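Local structure of TetR/AcrR family transcriptional regulator (6G8G) at residues L93-R98 against L203-L207; F100-L105 against F171-R176; Q81-V86 against A141-R145; W31-L35 against A115-I119. The protein probably represses transcription by binding DNA as a dimer of the TetR family and responds to flavonoids such as genistein. All coordinates share one frame; numbering follows the deposited sequence.

Contact 1 of 4, residues L93-R98 against L203-L207; sequences LSEALR and LKFFL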
loop_
_atom_site.group_PDB
_atom_site.type_symbol
_atom_site.label_atom_id
_atom_site.label_comp_id
_atom_site.label_asym_id
_atom_site.label_seq_id
_atom_site.Cartn_x
_atom_site.Cartn_y
_atom_site.Cartn_z
ATOM N N LEU A 93 -13.043 19.205 16.823
ATOM C CA LEU A 93 -12.384 17.927 16.665
ATOM C C LEU A 93 -12.582 17.322 15.285
ATOM O O LEU A 93 -11.603 16.955 14.625
ATOM C CB LEU A 93 -12.925 16.956 17.708
ATOM C CG LEU A 93 -12.313 15.570 17.696
ATOM C CD1 LEU A 93 -10.808 15.642 17.884
ATOM C CD2 LEU A 93 -12.966 14.787 18.807
ATOM N N SER A 94 -13.841 17.144 14.882
ATOM C CA SER A 94 -14.150 16.586 13.571
ATOM C C SER A 94 -13.531 17.385 12.413
ATOM O O SER A 94 -12.929 16.814 11.525
ATOM C CB SER A 94 -15.661 16.489 13.380
ATOM O OG SER A 94 -16.163 15.294 13.939
ATOM N N GLU A 95 -13.691 18.700 12.422
ATOM C CA GLU A 95 -13.228 19.508 11.296
ATOM C C GLU A 95 -11.736 19.479 11.193
ATOM O O GLU A 95 -11.180 19.566 10.112
ATOM C CB GLU A 95 -13.726 20.934 11.395
ATOM C CG GLU A 95 -15.220 21.035 11.221
ATOM C CD GLU A 95 -15.992 21.162 12.550
ATOM O OE1 GLU A 95 -15.623 20.517 13.563
ATOM O OE2 GLU A 95 -16.966 21.948 12.586
ATOM N N ALA A 96 -11.075 19.357 12.326
ATOM C CA ALA A 96 -9.632 19.331 12.326
ATOM C C ALA A 96 -9.114 18.030 11.702
ATOM O O ALA A 96 -8.203 18.046 10.855
ATOM C CB ALA A 96 -9.124 19.484 13.730
ATOM N N LEU A 97 -9.705 16.917 12.113
ATOM C CA LEU A 97 -9.339 15.644 11.558
ATOM C C LEU A 97 -9.728 15.584 10.099
ATOM O O LEU A 97 -8.999 15.033 9.269
ATOM C CB LEU A 97 -10.016 14.513 12.332
ATOM C CG LEU A 97 -9.488 14.343 13.753
ATOM C CD1 LEU A 97 -10.368 13.418 14.562
ATOM C CD2 LEU A 97 -8.063 13.825 13.769
ATOM N N ARG A 98 -10.893 16.115 9.798
ATOM C CA ARG A 98 -11.424 16.018 8.474
ATOM C C ARG A 98 -10.469 16.749 7.581
ATOM O O ARG A 98 -10.122 16.278 6.499
ATOM C CB ARG A 98 -12.852 16.572 8.432
ATOM C CG ARG A 98 -13.476 16.539 7.062
ATOM C CD ARG A 98 -14.942 16.981 6.979
ATOM N NE ARG A 98 -15.809 16.188 7.837
ATOM C CZ ARG A 98 -16.382 16.614 8.953
ATOM N NH1 ARG A 98 -16.206 17.872 9.383
ATOM N NH2 ARG A 98 -17.145 15.769 9.631
ATOM N N LEU A 203 -13.553 8.610 9.474
ATOM C CA LEU A 203 -13.669 9.427 10.649
ATOM C C LEU A 203 -14.796 8.966 11.530
ATOM O O LEU A 203 -14.660 8.918 12.732
ATOM C CB LEU A 203 -13.950 10.845 10.208
ATOM C CG LEU A 203 -14.260 11.837 11.297
ATOM C CD1 LEU A 203 -13.099 11.891 12.271
ATOM C CD2 LEU A 203 -14.514 13.206 10.688
ATOM N N LYS A 204 -15.943 8.668 10.926
ATOM C CA LYS A 204 -17.111 8.249 11.682
ATOM C C LYS A 204 -16.701 7.065 12.527
ATOM O O LYS A 204 -17.033 6.969 13.705
ATOM C CB LYS A 204 -18.245 7.858 10.738
ATOM C CG LYS A 204 -19.629 8.171 11.264
ATOM C CD LYS A 204 -20.729 8.019 10.218
ATOM C CE LYS A 204 -20.990 9.424 9.660
ATOM N NZ LYS A 204 -22.091 9.533 8.674
ATOM N N PHE A 205 -15.951 6.167 11.919
ATOM C CA PHE A 205 -15.559 4.930 12.563
ATOM C C PHE A 205 -14.535 5.177 13.652
ATOM O O PHE A 205 -14.616 4.637 14.749
ATOM C CB PHE A 205 -14.975 3.996 11.509
ATOM C CG PHE A 205 -14.781 2.582 11.981
ATOM C CD1 PHE A 205 -13.663 2.217 12.683
ATOM C CD2 PHE A 205 -15.729 1.609 11.695
ATOM C CE1 PHE A 205 -13.495 0.913 13.111
ATOM C CE2 PHE A 205 -15.562 0.296 12.107
ATOM C CZ PHE A 205 -14.442 -0.053 12.813
ATOM N N PHE A 206 -13.533 5.974 13.320
ATOM C CA PHE A 206 -12.523 6.344 14.279
ATOM C C PHE A 206 -13.138 6.936 15.531
ATOM O O PHE A 206 -12.706 6.629 16.653
ATOM C CB PHE A 206 -11.610 7.367 13.675
ATOM C CG PHE A 206 -10.505 7.762 14.575
ATOM C CD1 PHE A 206 -9.471 6.902 14.810
ATOM C CD2 PHE A 206 -10.524 8.967 15.207
ATOM C CE1 PHE A 206 -8.455 7.240 15.648
ATOM C CE2 PHE A 206 -9.506 9.313 16.063
ATOM C CZ PHE A 206 -8.466 8.446 16.279
ATOM N N LEU A 207 -14.146 7.779 15.349
ATOM C CA LEU A 207 -14.808 8.405 16.476
ATOM C C LEU A 207 -15.709 7.406 17.240
ATOM O O LEU A 207 -15.762 7.456 18.456
ATOM C CB LEU A 207 -15.601 9.640 16.026
ATOM C CG LEU A 207 -14.814 10.807 15.436
ATOM C CD1 LEU A 207 -15.715 11.909 14.911
ATOM C CD2 LEU A 207 -13.857 11.390 16.464
#
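Leu203 pushes both its methyls into the flank of helix 93-109, CD1 against Leu97 and CD2 over the turn from Ser94 to Arg98. The contact is helix-on-helix packing in the all-helical C-terminal domain of a TetR-type repressor, where helix 93-109 meets helix 192-210 about 21 Å, centre to centre, from the middle of the chain; the local axes run 11.4 Å apart at 129°, closer to antiparallel than parallel. Leu203 CD1 lies 3.9 Å from Leu97 CD1 and also touches Leu97 CB, because Leu203 carries its CG anti to the backbone N (chi1 173°) and sends the isobutyl group across the gap. The other methyl, CD2, rests 3.8 Å from Arg98 NH2, the two side chains meeting at about a right angle. No hydrogen bond passes between the segments. The Arg98 guanidinium instead finds its charge partner in Glu200, one turn before Leu203, so the apolar methyl lies beside a salt bridge. Behind Leu97 and Leu203 stands Phe171 of helix 164-176, while Leu97 reaches Phe149 of helix 139-155. Farther along, Leu207 closes the row: its CD2 is 4.2 Å from Leu93 CD2, and its CD1 sits 3.6 Å from Ser94 OG.

Contact 2 of 4, residues F100-L105 against F171-R176; sequences FARQYL and FLSLVR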
loop_
_atom_site.group_PDB
_atom_site.type_symbol
_atom_site.label_atom_id
_atom_site.label_comp_id
_atom_site.label_asym_id
_atom_site.label_seq_id
_atom_site.Cartn_x
_atom_site.Cartn_y
_atom_site.Cartn_z
ATOM N N PHE A 100 -7.199 17.359 8.090
ATOM C CA PHE A 100 -5.942 16.656 8.011
ATOM C C PHE A 100 -6.074 15.485 7.046
ATOM O O PHE A 100 -5.230 15.267 6.180
ATOM C CB PHE A 100 -5.549 16.172 9.408
ATOM C CG PHE A 100 -4.166 15.596 9.481
ATOM C CD1 PHE A 100 -3.078 16.412 9.743
ATOM C CD2 PHE A 100 -3.946 14.253 9.276
ATOM C CE1 PHE A 100 -1.797 15.902 9.805
ATOM C CE2 PHE A 100 -2.664 13.734 9.350
ATOM C CZ PHE A 100 -1.584 14.558 9.605
ATOM N N ALA A 101 -7.157 14.736 7.200
ATOM C CA ALA A 101 -7.424 13.642 6.300
ATOM C C ALA A 101 -7.449 14.119 4.865
ATOM O O ALA A 101 -6.837 13.514 4.005
ATOM C CB ALA A 101 -8.741 12.990 6.651
ATOM N N ARG A 102 -8.156 15.202 4.601
ATOM C CA ARG A 102 -8.270 15.668 3.226
ATOM C C ARG A 102 -6.904 15.939 2.638
ATOM O O ARG A 102 -6.644 15.568 1.526
ATOM C CB ARG A 102 -9.157 16.906 3.143
ATOM C CG ARG A 102 -9.615 17.243 1.729
ATOM C CD ARG A 102 -10.548 18.463 1.677
ATOM N NE ARG A 102 -11.836 18.294 2.394
ATOM C CZ ARG A 102 -12.111 18.744 3.623
ATOM N NH1 ARG A 102 -11.214 19.409 4.349
ATOM N NH2 ARG A 102 -13.304 18.523 4.147
ATOM N N GLN A 103 -6.006 16.559 3.390
ATOM C CA GLN A 103 -4.693 16.902 2.818
ATOM C C GLN A 103 -3.878 15.646 2.636
ATOM O O GLN A 103 -3.157 15.515 1.667
ATOM C CB GLN A 103 -3.940 17.930 3.669
ATOM C CG GLN A 103 -4.606 19.321 3.796
ATOM C CD GLN A 103 -5.281 19.816 2.529
ATOM O OE1 GLN A 103 -6.491 20.124 2.535
ATOM N NE2 GLN A 103 -4.530 19.874 1.434
ATOM N N TYR A 104 -4.040 14.695 3.549
ATOM C CA TYR A 104 -3.344 13.398 3.479
ATOM C C TYR A 104 -3.690 12.625 2.219
ATOM O O TYR A 104 -2.815 12.136 1.523
ATOM C CB TYR A 104 -3.747 12.573 4.680
ATOM C CG TYR A 104 -3.131 11.234 4.776
ATOM C CD1 TYR A 104 -1.760 11.090 4.798
ATOM C CD2 TYR A 104 -3.902 10.121 4.880
ATOM C CE1 TYR A 104 -1.172 9.846 4.914
ATOM C CE2 TYR A 104 -3.338 8.857 4.986
ATOM C CZ TYR A 104 -1.973 8.723 5.020
ATOM O OH TYR A 104 -1.416 7.470 5.076
ATOM N N LEU A 105 -4.964 12.557 1.887
ATOM C CA LEU A 105 -5.349 11.862 0.690
ATOM C C LEU A 105 -4.920 12.578 -0.562
ATOM O O LEU A 105 -4.713 11.924 -1.574
ATOM C CB LEU A 105 -6.857 11.636 0.641
ATOM C CG LEU A 105 -7.366 10.725 1.743
ATOM C CD1 LEU A 105 -8.844 10.492 1.553
ATOM C CD2 LEU A 105 -6.650 9.386 1.790
ATOM N N PHE A 171 -6.189 5.806 12.495
ATOM C CA PHE A 171 -6.954 6.823 11.765
ATOM C C PHE A 171 -6.571 6.864 10.295
ATOM O O PHE A 171 -7.419 6.875 9.423
ATOM C CB PHE A 171 -6.748 8.204 12.385
ATOM C CG PHE A 171 -7.439 9.289 11.652
ATOM C CD1 PHE A 171 -8.781 9.521 11.861
ATOM C CD2 PHE A 171 -6.762 10.086 10.773
ATOM C CE1 PHE A 171 -9.430 10.533 11.190
ATOM C CE2 PHE A 171 -7.406 11.114 10.101
ATOM C CZ PHE A 171 -8.737 11.335 10.305
ATOM N N LEU A 172 -5.278 6.852 10.036
ATOM C CA LEU A 172 -4.784 6.941 8.687
ATOM C C LEU A 172 -5.054 5.667 7.901
ATOM O O LEU A 172 -5.498 5.732 6.760
ATOM C CB LEU A 172 -3.308 7.286 8.689
ATOM C CG LEU A 172 -2.975 8.652 9.315
ATOM C CD1 LEU A 172 -1.494 8.767 9.633
ATOM C CD2 LEU A 172 -3.390 9.783 8.388
ATOM N N SER A 173 -4.871 4.509 8.506
ATOM C CA SER A 173 -5.286 3.273 7.841
ATOM C C SER A 173 -6.779 3.275 7.478
ATOM O O SER A 173 -7.127 2.837 6.407
ATOM C CB SER A 173 -4.983 2.077 8.700
ATOM O OG SER A 173 -3.595 2.073 8.965
ATOM N N LEU A 174 -7.636 3.812 8.335
ATOM C CA LEU A 174 -9.050 3.841 8.025
ATOM C C LEU A 174 -9.374 4.723 6.836
ATOM O O LEU A 174 -10.106 4.338 5.949
ATOM C CB LEU A 174 -9.854 4.323 9.205
ATOM C CG LEU A 174 -9.870 3.288 10.312
ATOM C CD1 LEU A 174 -10.360 3.906 11.599
ATOM C CD2 LEU A 174 -10.749 2.107 9.910
ATOM N N VAL A 175 -8.807 5.905 6.825
ATOM C CA VAL A 175 -9.129 6.931 5.860
ATOM C C VAL A 175 -8.532 6.563 4.521
ATOM O O VAL A 175 -9.105 6.799 3.464
ATOM C CB VAL A 175 -8.574 8.256 6.395
ATOM C CG1 VAL A 175 -7.971 9.103 5.302
ATOM C CG2 VAL A 175 -9.673 9.009 7.096
ATOM N N ARG A 176 -7.337 6.009 4.587
ATOM C CA ARG A 176 -6.600 5.598 3.397
ATOM C C ARG A 176 -7.268 4.381 2.806
ATOM O O ARG A 176 -7.411 4.263 1.618
ATOM C CB ARG A 176 -5.173 5.251 3.852
ATOM C CG ARG A 176 -4.213 4.846 2.783
ATOM C CD ARG A 176 -2.819 4.784 3.352
ATOM N NE ARG A 176 -2.643 3.640 4.224
ATOM C CZ ARG A 176 -2.231 3.687 5.484
ATOM N NH1 ARG A 176 -1.952 4.833 6.067
ATOM N NH2 ARG A 176 -2.090 2.574 6.165
#
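Leu172 CD2 lies over one face of the Tyr104 ring, 3.6 Å from the ring centroid and 16° off its normal, a CH-pi contact. The same methyl comes 4.1 Å from Phe100 CE2, at the edge of that ring, so one leucine branch serves two aromatics a turn apart. Beside it Val175 divides its methyls: CG1 meets Leu105 CD2 at 3.8 Å, and CG2 touches Ala101 CB, which also lies 4.0 Å from Phe171 CZ. The CA atoms come equally near, 6.9 Å, at Ala101 with Val175 and at Leu105 with Arg176. These layers join helix 93-109 to helix 164-176, crossing at 63°, in the core of the helical ligand-binding domain characteristic of TetR regulators. Toward the genistein pocket the contact turns polar. An extended chi1 of -180° carries the Tyr104 hydroxyl across to Arg176, whose NH1 donates to OH at 2.9 Å, with the oxygen close to the guanidinium plane; NH2 bonds weakly to Gly177 O of the second subunit. A phenylalanine in place of Tyr104 would probably leave Arg176 NH1 without this acceptor. The nearest atoms of genistein and the Arg176 side chain are about 4 Å apart, and Phe108, which lines the ligand pocket, meets the Tyr104 ring edge-to-face.

Contact 3 of 4, residues Q81-V86 against A141-R145; sequences QRDLPV and ATIRR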
loop_
_atom_site.group_PDB
_atom_site.type_symbol
_atom_site.label_atom_id
_atom_site.label_comp_id
_atom_site.label_asym_id
_atom_site.label_seq_id
_atom_site.Cartn_x
_atom_site.Cartn_y
_atom_site.Cartn_z
ATOM N N GLN A 81 5.560 17.361 3.967
ATOM C CA GLN A 81 5.123 17.633 5.339
ATOM C C GLN A 81 4.575 19.043 5.587
ATOM O O GLN A 81 3.716 19.231 6.449
ATOM C CB GLN A 81 6.261 17.325 6.301
ATOM C CG GLN A 81 6.544 15.851 6.432
ATOM C CD GLN A 81 5.480 15.157 7.249
ATOM O OE1 GLN A 81 5.166 15.577 8.374
ATOM N NE2 GLN A 81 4.882 14.114 6.679
ATOM N N ARG A 82 5.063 20.029 4.836
ATOM C CA ARG A 82 4.569 21.398 4.975
ATOM C C ARG A 82 3.204 21.601 4.344
ATOM O O ARG A 82 2.480 22.506 4.724
ATOM C CB ARG A 82 5.560 22.402 4.380
ATOM C CG ARG A 82 6.935 22.392 5.028
ATOM C CD ARG A 82 7.818 23.600 4.642
ATOM N NE ARG A 82 9.050 23.081 4.040
ATOM C CZ ARG A 82 9.326 23.071 2.730
ATOM N NH1 ARG A 82 8.495 23.605 1.827
ATOM N NH2 ARG A 82 10.458 22.523 2.302
ATOM N N ASP A 83 2.860 20.765 3.385
ATOM C CA ASP A 83 1.515 20.789 2.835
ATOM C C ASP A 83 0.466 20.206 3.782
ATOM O O ASP A 83 -0.711 20.095 3.426
ATOM C CB ASP A 83 1.465 20.025 1.496
ATOM C CG ASP A 83 2.448 20.577 0.455
ATOM O OD1 ASP A 83 3.033 21.670 0.673
ATOM O OD2 ASP A 83 2.635 19.896 -0.581
ATOM N N LEU A 84 0.874 19.720 4.938
ATOM C CA LEU A 84 -0.114 19.132 5.834
ATOM C C LEU A 84 -0.452 20.196 6.838
ATOM O O LEU A 84 0.450 20.867 7.301
ATOM C CB LEU A 84 0.406 17.838 6.526
ATOM C CG LEU A 84 0.117 16.414 6.003
ATOM C CD1 LEU A 84 0.035 16.360 4.490
ATOM C CD2 LEU A 84 1.124 15.392 6.492
ATOM N N PRO A 85 -1.735 20.332 7.225
ATOM C CA PRO A 85 -2.054 21.316 8.267
ATOM C C PRO A 85 -1.536 20.907 9.633
ATOM O O PRO A 85 -1.136 19.739 9.837
ATOM C CB PRO A 85 -3.582 21.357 8.301
ATOM C CG PRO A 85 -4.063 20.228 7.478
ATOM C CD PRO A 85 -2.891 19.487 6.887
ATOM N N VAL A 86 -1.440 21.888 10.521
ATOM C CA VAL A 86 -1.263 21.602 11.931
ATOM C C VAL A 86 -2.661 21.694 12.564
ATOM O O VAL A 86 -3.220 22.783 12.694
ATOM C CB VAL A 86 -0.282 22.564 12.651
ATOM C CG1 VAL A 86 -0.238 22.214 14.144
ATOM C CG2 VAL A 86 1.117 22.481 12.047
ATOM N N ALA A 141 6.582 10.314 9.722
ATOM C CA ALA A 141 6.485 11.708 10.158
ATOM C C ALA A 141 5.047 12.164 10.210
ATOM O O ALA A 141 4.636 12.866 11.142
ATOM C CB ALA A 141 7.276 12.614 9.236
ATOM N N THR A 142 4.287 11.774 9.206
ATOM C CA THR A 142 2.871 12.058 9.196
ATOM C C THR A 142 2.179 11.470 10.416
ATOM O O THR A 142 1.369 12.120 11.075
ATOM C CB THR A 142 2.214 11.485 7.937
ATOM O OG1 THR A 142 2.782 12.117 6.793
ATOM C CG2 THR A 142 0.729 11.749 7.947
ATOM N N ILE A 143 2.489 10.228 10.727
ATOM C CA ILE A 143 1.919 9.638 11.927
ATOM C C ILE A 143 2.247 10.468 13.184
ATOM O O ILE A 143 1.362 10.754 13.974
ATOM C CB ILE A 143 2.419 8.199 12.104
ATOM C CG1 ILE A 143 1.811 7.285 11.044
ATOM C CG2 ILE A 143 2.094 7.662 13.492
ATOM C CD1 ILE A 143 2.450 5.900 10.996
ATOM N N ARG A 144 3.506 10.848 13.350
ATOM C CA ARG A 144 3.927 11.619 14.513
ATOM C C ARG A 144 3.211 12.944 14.648
ATOM O O ARG A 144 2.819 13.307 15.742
ATOM C CB ARG A 144 5.415 11.858 14.474
ATOM C CG ARG A 144 6.214 10.602 14.764
ATOM C CD ARG A 144 7.716 10.715 14.649
ATOM N NE ARG A 144 8.312 11.716 13.740
ATOM C CZ ARG A 144 9.049 11.485 12.643
ATOM N NH1 ARG A 144 9.314 10.241 12.190
ATOM N NH2 ARG A 144 9.527 12.537 11.974
ATOM N N ARG A 145 3.018 13.664 13.547
ATOM C CA ARG A 145 2.296 14.938 13.606
ATOM C C ARG A 145 0.905 14.750 14.094
ATOM O O ARG A 145 0.400 15.533 14.883
ATOM C CB ARG A 145 2.228 15.616 12.251
ATOM C CG ARG A 145 3.449 16.454 11.978
ATOM C CD ARG A 145 3.602 16.689 10.505
ATOM N NE ARG A 145 2.510 17.427 9.894
ATOM C CZ ARG A 145 2.533 18.730 9.632
ATOM N NH1 ARG A 145 3.539 19.495 10.024
ATOM N NH2 ARG A 145 1.499 19.265 9.006
#
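Thr142 OG1 takes a hydrogen bond from Gln81 NE2 at 2.9 Å, the hydroxyl oxygen lying almost in the plane of the glutamine amide. The same OG1 makes a weak bond with the Gly138 carbonyl one turn back, so two groups hold it. Gln81 reaches it through a chain folded at chi2 (-74°), which lays the amide carbon CD 3.7 Å from Ala141 CB. Leu84 CD2 fills in beside the threonine, 3.9 Å from its CG2. On the next turn Arg145 reaches back past Gln81 in the opposite direction, its guanidinium plane nearly perpendicular to the amide. Its NH2 makes a weak bond to Leu84 O, and Gln81 O lies 3.2 Å above the guanidinium plane of Arg145, toward its rim, at an angle too poor for a hydrogen bond. The site joins the end of helix 65-82, which runs from the DNA-binding region of TetR-type regulators, to helix 139-155 of the C-terminal domain. An alanine in place of Arg145 would probably open a gap beside Gln81 and Leu84 and leave Leu84 O without this weak donor. With Gln81 O over one face and the loop carbonyl of Leu84 at the edge, the positive charge is likely to be favourably placed beside this helix end.

Contact 4 of 4, residues W31-L35 against A115-I119; sequences WQLFL and AFVRI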
loop_
_atom_site.group_PDB
_atom_site.type_symbol
_atom_site.label_atom_id
_atom_site.label_comp_id
_atom_site.label_asym_id
_atom_site.label_seq_id
_atom_site.Cartn_x
_atom_site.Cartn_y
_atom_site.Cartn_z
ATOM N N TRP A 31 18.204 13.760 -9.694
ATOM C CA TRP A 31 16.812 13.322 -9.645
ATOM C C TRP A 31 16.416 12.801 -11.030
ATOM O O TRP A 31 15.921 11.687 -11.166
ATOM C CB TRP A 31 15.946 14.499 -9.179
ATOM C CG TRP A 31 14.523 14.292 -9.104
ATOM C CD1 TRP A 31 13.526 15.016 -9.730
ATOM C CD2 TRP A 31 13.887 13.321 -8.322
ATOM N NE1 TRP A 31 12.297 14.527 -9.376
ATOM C CE2 TRP A 31 12.488 13.482 -8.513
ATOM C CE3 TRP A 31 14.358 12.306 -7.475
ATOM C CZ2 TRP A 31 11.563 12.669 -7.887
ATOM C CZ3 TRP A 31 13.447 11.501 -6.861
ATOM C CH2 TRP A 31 12.055 11.683 -7.066
ATOM N N GLN A 32 16.695 13.598 -12.056
ATOM C CA GLN A 32 16.381 13.236 -13.416
ATOM C C GLN A 32 16.940 11.855 -13.769
ATOM O O GLN A 32 16.232 11.005 -14.304
ATOM C CB GLN A 32 16.953 14.277 -14.358
ATOM C CG GLN A 32 16.638 14.052 -15.831
ATOM C CD GLN A 32 15.171 14.093 -16.205
ATOM O OE1 GLN A 32 14.672 15.134 -16.629
ATOM N NE2 GLN A 32 14.480 12.941 -16.125
ATOM N N LEU A 33 18.205 11.619 -13.481
ATOM C CA LEU A 33 18.799 10.345 -13.835
ATOM C C LEU A 33 18.254 9.171 -13.031
ATOM O O LEU A 33 18.055 8.077 -13.560
ATOM C CB LEU A 33 20.321 10.398 -13.683
ATOM C CG LEU A 33 21.031 11.228 -14.761
ATOM C CD1 LEU A 33 22.482 11.486 -14.407
ATOM C CD2 LEU A 33 20.957 10.506 -16.098
ATOM N N PHE A 34 18.020 9.387 -11.748
ATOM C CA PHE A 34 17.511 8.329 -10.928
ATOM C C PHE A 34 16.161 7.886 -11.472
ATOM O O PHE A 34 15.867 6.685 -11.482
ATOM C CB PHE A 34 17.381 8.757 -9.461
ATOM C CG PHE A 34 18.685 9.002 -8.775
ATOM C CD1 PHE A 34 19.855 8.433 -9.220
ATOM C CD2 PHE A 34 18.736 9.795 -7.668
ATOM C CE1 PHE A 34 21.063 8.698 -8.590
ATOM C CE2 PHE A 34 19.936 10.064 -7.042
ATOM C CZ PHE A 34 21.101 9.511 -7.499
ATOM N N LEU A 35 15.332 8.822 -11.930
ATOM C CA LEU A 35 14.040 8.363 -12.422
ATOM C C LEU A 35 14.122 7.866 -13.851
ATOM O O LEU A 35 13.410 6.939 -14.168
ATOM C CB LEU A 35 12.808 9.216 -12.101
ATOM C CG LEU A 35 12.957 10.677 -11.866
ATOM C CD1 LEU A 35 13.282 11.348 -13.176
ATOM C CD2 LEU A 35 11.675 11.207 -11.270
ATOM N N ALA A 115 7.074 8.236 -7.614
ATOM C CA ALA A 115 8.405 8.165 -8.178
ATOM C C ALA A 115 9.428 7.682 -7.152
ATOM O O ALA A 115 10.231 6.771 -7.430
ATOM C CB ALA A 115 8.800 9.519 -8.694
ATOM N N PHE A 116 9.412 8.279 -5.960
ATOM C CA PHE A 116 10.354 7.866 -4.901
ATOM C C PHE A 116 10.226 6.427 -4.539
ATOM O O PHE A 116 11.222 5.699 -4.386
ATOM C CB PHE A 116 10.163 8.671 -3.625
ATOM C CG PHE A 116 11.071 9.842 -3.536
ATOM C CD1 PHE A 116 12.406 9.656 -3.210
ATOM C CD2 PHE A 116 10.619 11.102 -3.811
ATOM C CE1 PHE A 116 13.270 10.688 -3.152
ATOM C CE2 PHE A 116 11.486 12.156 -3.739
ATOM C CZ PHE A 116 12.816 11.948 -3.408
ATOM N N VAL A 117 8.986 6.013 -4.377
ATOM C CA VAL A 117 8.751 4.659 -3.958
ATOM C C VAL A 117 9.187 3.712 -5.068
ATOM O O VAL A 117 9.704 2.615 -4.815
ATOM C CB VAL A 117 7.273 4.450 -3.620
ATOM C CG1 VAL A 117 6.975 2.976 -3.391
ATOM C CG2 VAL A 117 6.900 5.288 -2.405
ATOM N N ARG A 118 8.964 4.130 -6.305
ATOM C CA ARG A 118 9.351 3.308 -7.409
ATOM C C ARG A 118 10.848 3.113 -7.375
ATOM O O ARG A 118 11.334 2.004 -7.464
ATOM C CB ARG A 118 8.963 3.942 -8.725
ATOM C CG ARG A 118 8.533 2.889 -9.676
ATOM C CD ARG A 118 8.224 3.556 -10.990
ATOM N NE ARG A 118 6.769 3.557 -11.150
ATOM C CZ ARG A 118 5.998 4.626 -11.356
ATOM N NH1 ARG A 118 6.534 5.854 -11.501
ATOM N NH2 ARG A 118 4.675 4.433 -11.468
ATOM N N ILE A 119 11.569 4.213 -7.253
ATOM C CA ILE A 119 13.012 4.169 -7.252
ATOM C C ILE A 119 13.561 3.300 -6.139
ATOM O O ILE A 119 14.445 2.495 -6.398
ATOM C CB ILE A 119 13.614 5.561 -7.127
ATOM C CG1 ILE A 119 13.375 6.331 -8.414
ATOM C CG2 ILE A 119 15.109 5.468 -6.888
ATOM C CD1 ILE A 119 13.602 7.821 -8.264
#
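Trp31 sets the outer corner of its indole against the Phe116 ring, CH2 lying over the phenylalanine face toward its rim, beside CE2. Leu35 CD2, one turn on in the same helix as the tryptophan, lies 3.5 Å above the Trp31 indole plane, toward the rim of that face, and Phe116 comes obliquely from the other side of the plane. The two rings are neither stacked nor edge-to-face: their planes make 33°, and the centroid of the six-membered indole ring is 4.6 Å from that of Phe116. A chi1 of 178° swings the long Trp31 side chain out to helix 114-121. This is a junction between domains: helix 23-37 belongs to the N-terminal helix-turn-helix DNA-binding part of the TetR family, helix 114-121 to the ligand-binding part. In TetR itself the helix corresponding to 114-121 probably passes the inducer signal to the DNA-binding part; a similar role here is plausible but not established. Ile119 inserts CD1 among three residues of the first helix, 3.9 Å from Trp31 CZ3, 4.1 Å from Phe34 CB and 4.2 Å from Leu35 CB. Phe69 of helix 65-82 backs both Ile119 and Phe34, while Ala115 CB touches Trp31 CH2 and, at 4.2 Å, Leu35 CD2.

In the fold
From the N terminus, contact 4 opens at 31-35 and closes at 115-119, fastening the DNA-binding helices to the C-terminal domain. Before it closes, the chain has opened the other three: contact 3 at 81-86, contact 1 at 93-98 and contact 2 at 100-105, so contact 4 crosses all of them. Contact 3 closes at 141-145 and crosses contacts 1 and 2 as well. Contact 2, shut at 171-176, is nested inside contact 1, which ends at 203-207. Contacts 1 and 2 share helix 93-109 and touch through Phe171 and Phe206; contact 3 meets contact 2 through Pro85 and Gln103. Contact 4 stands apart, its centre about 35 Å from that of contact 1.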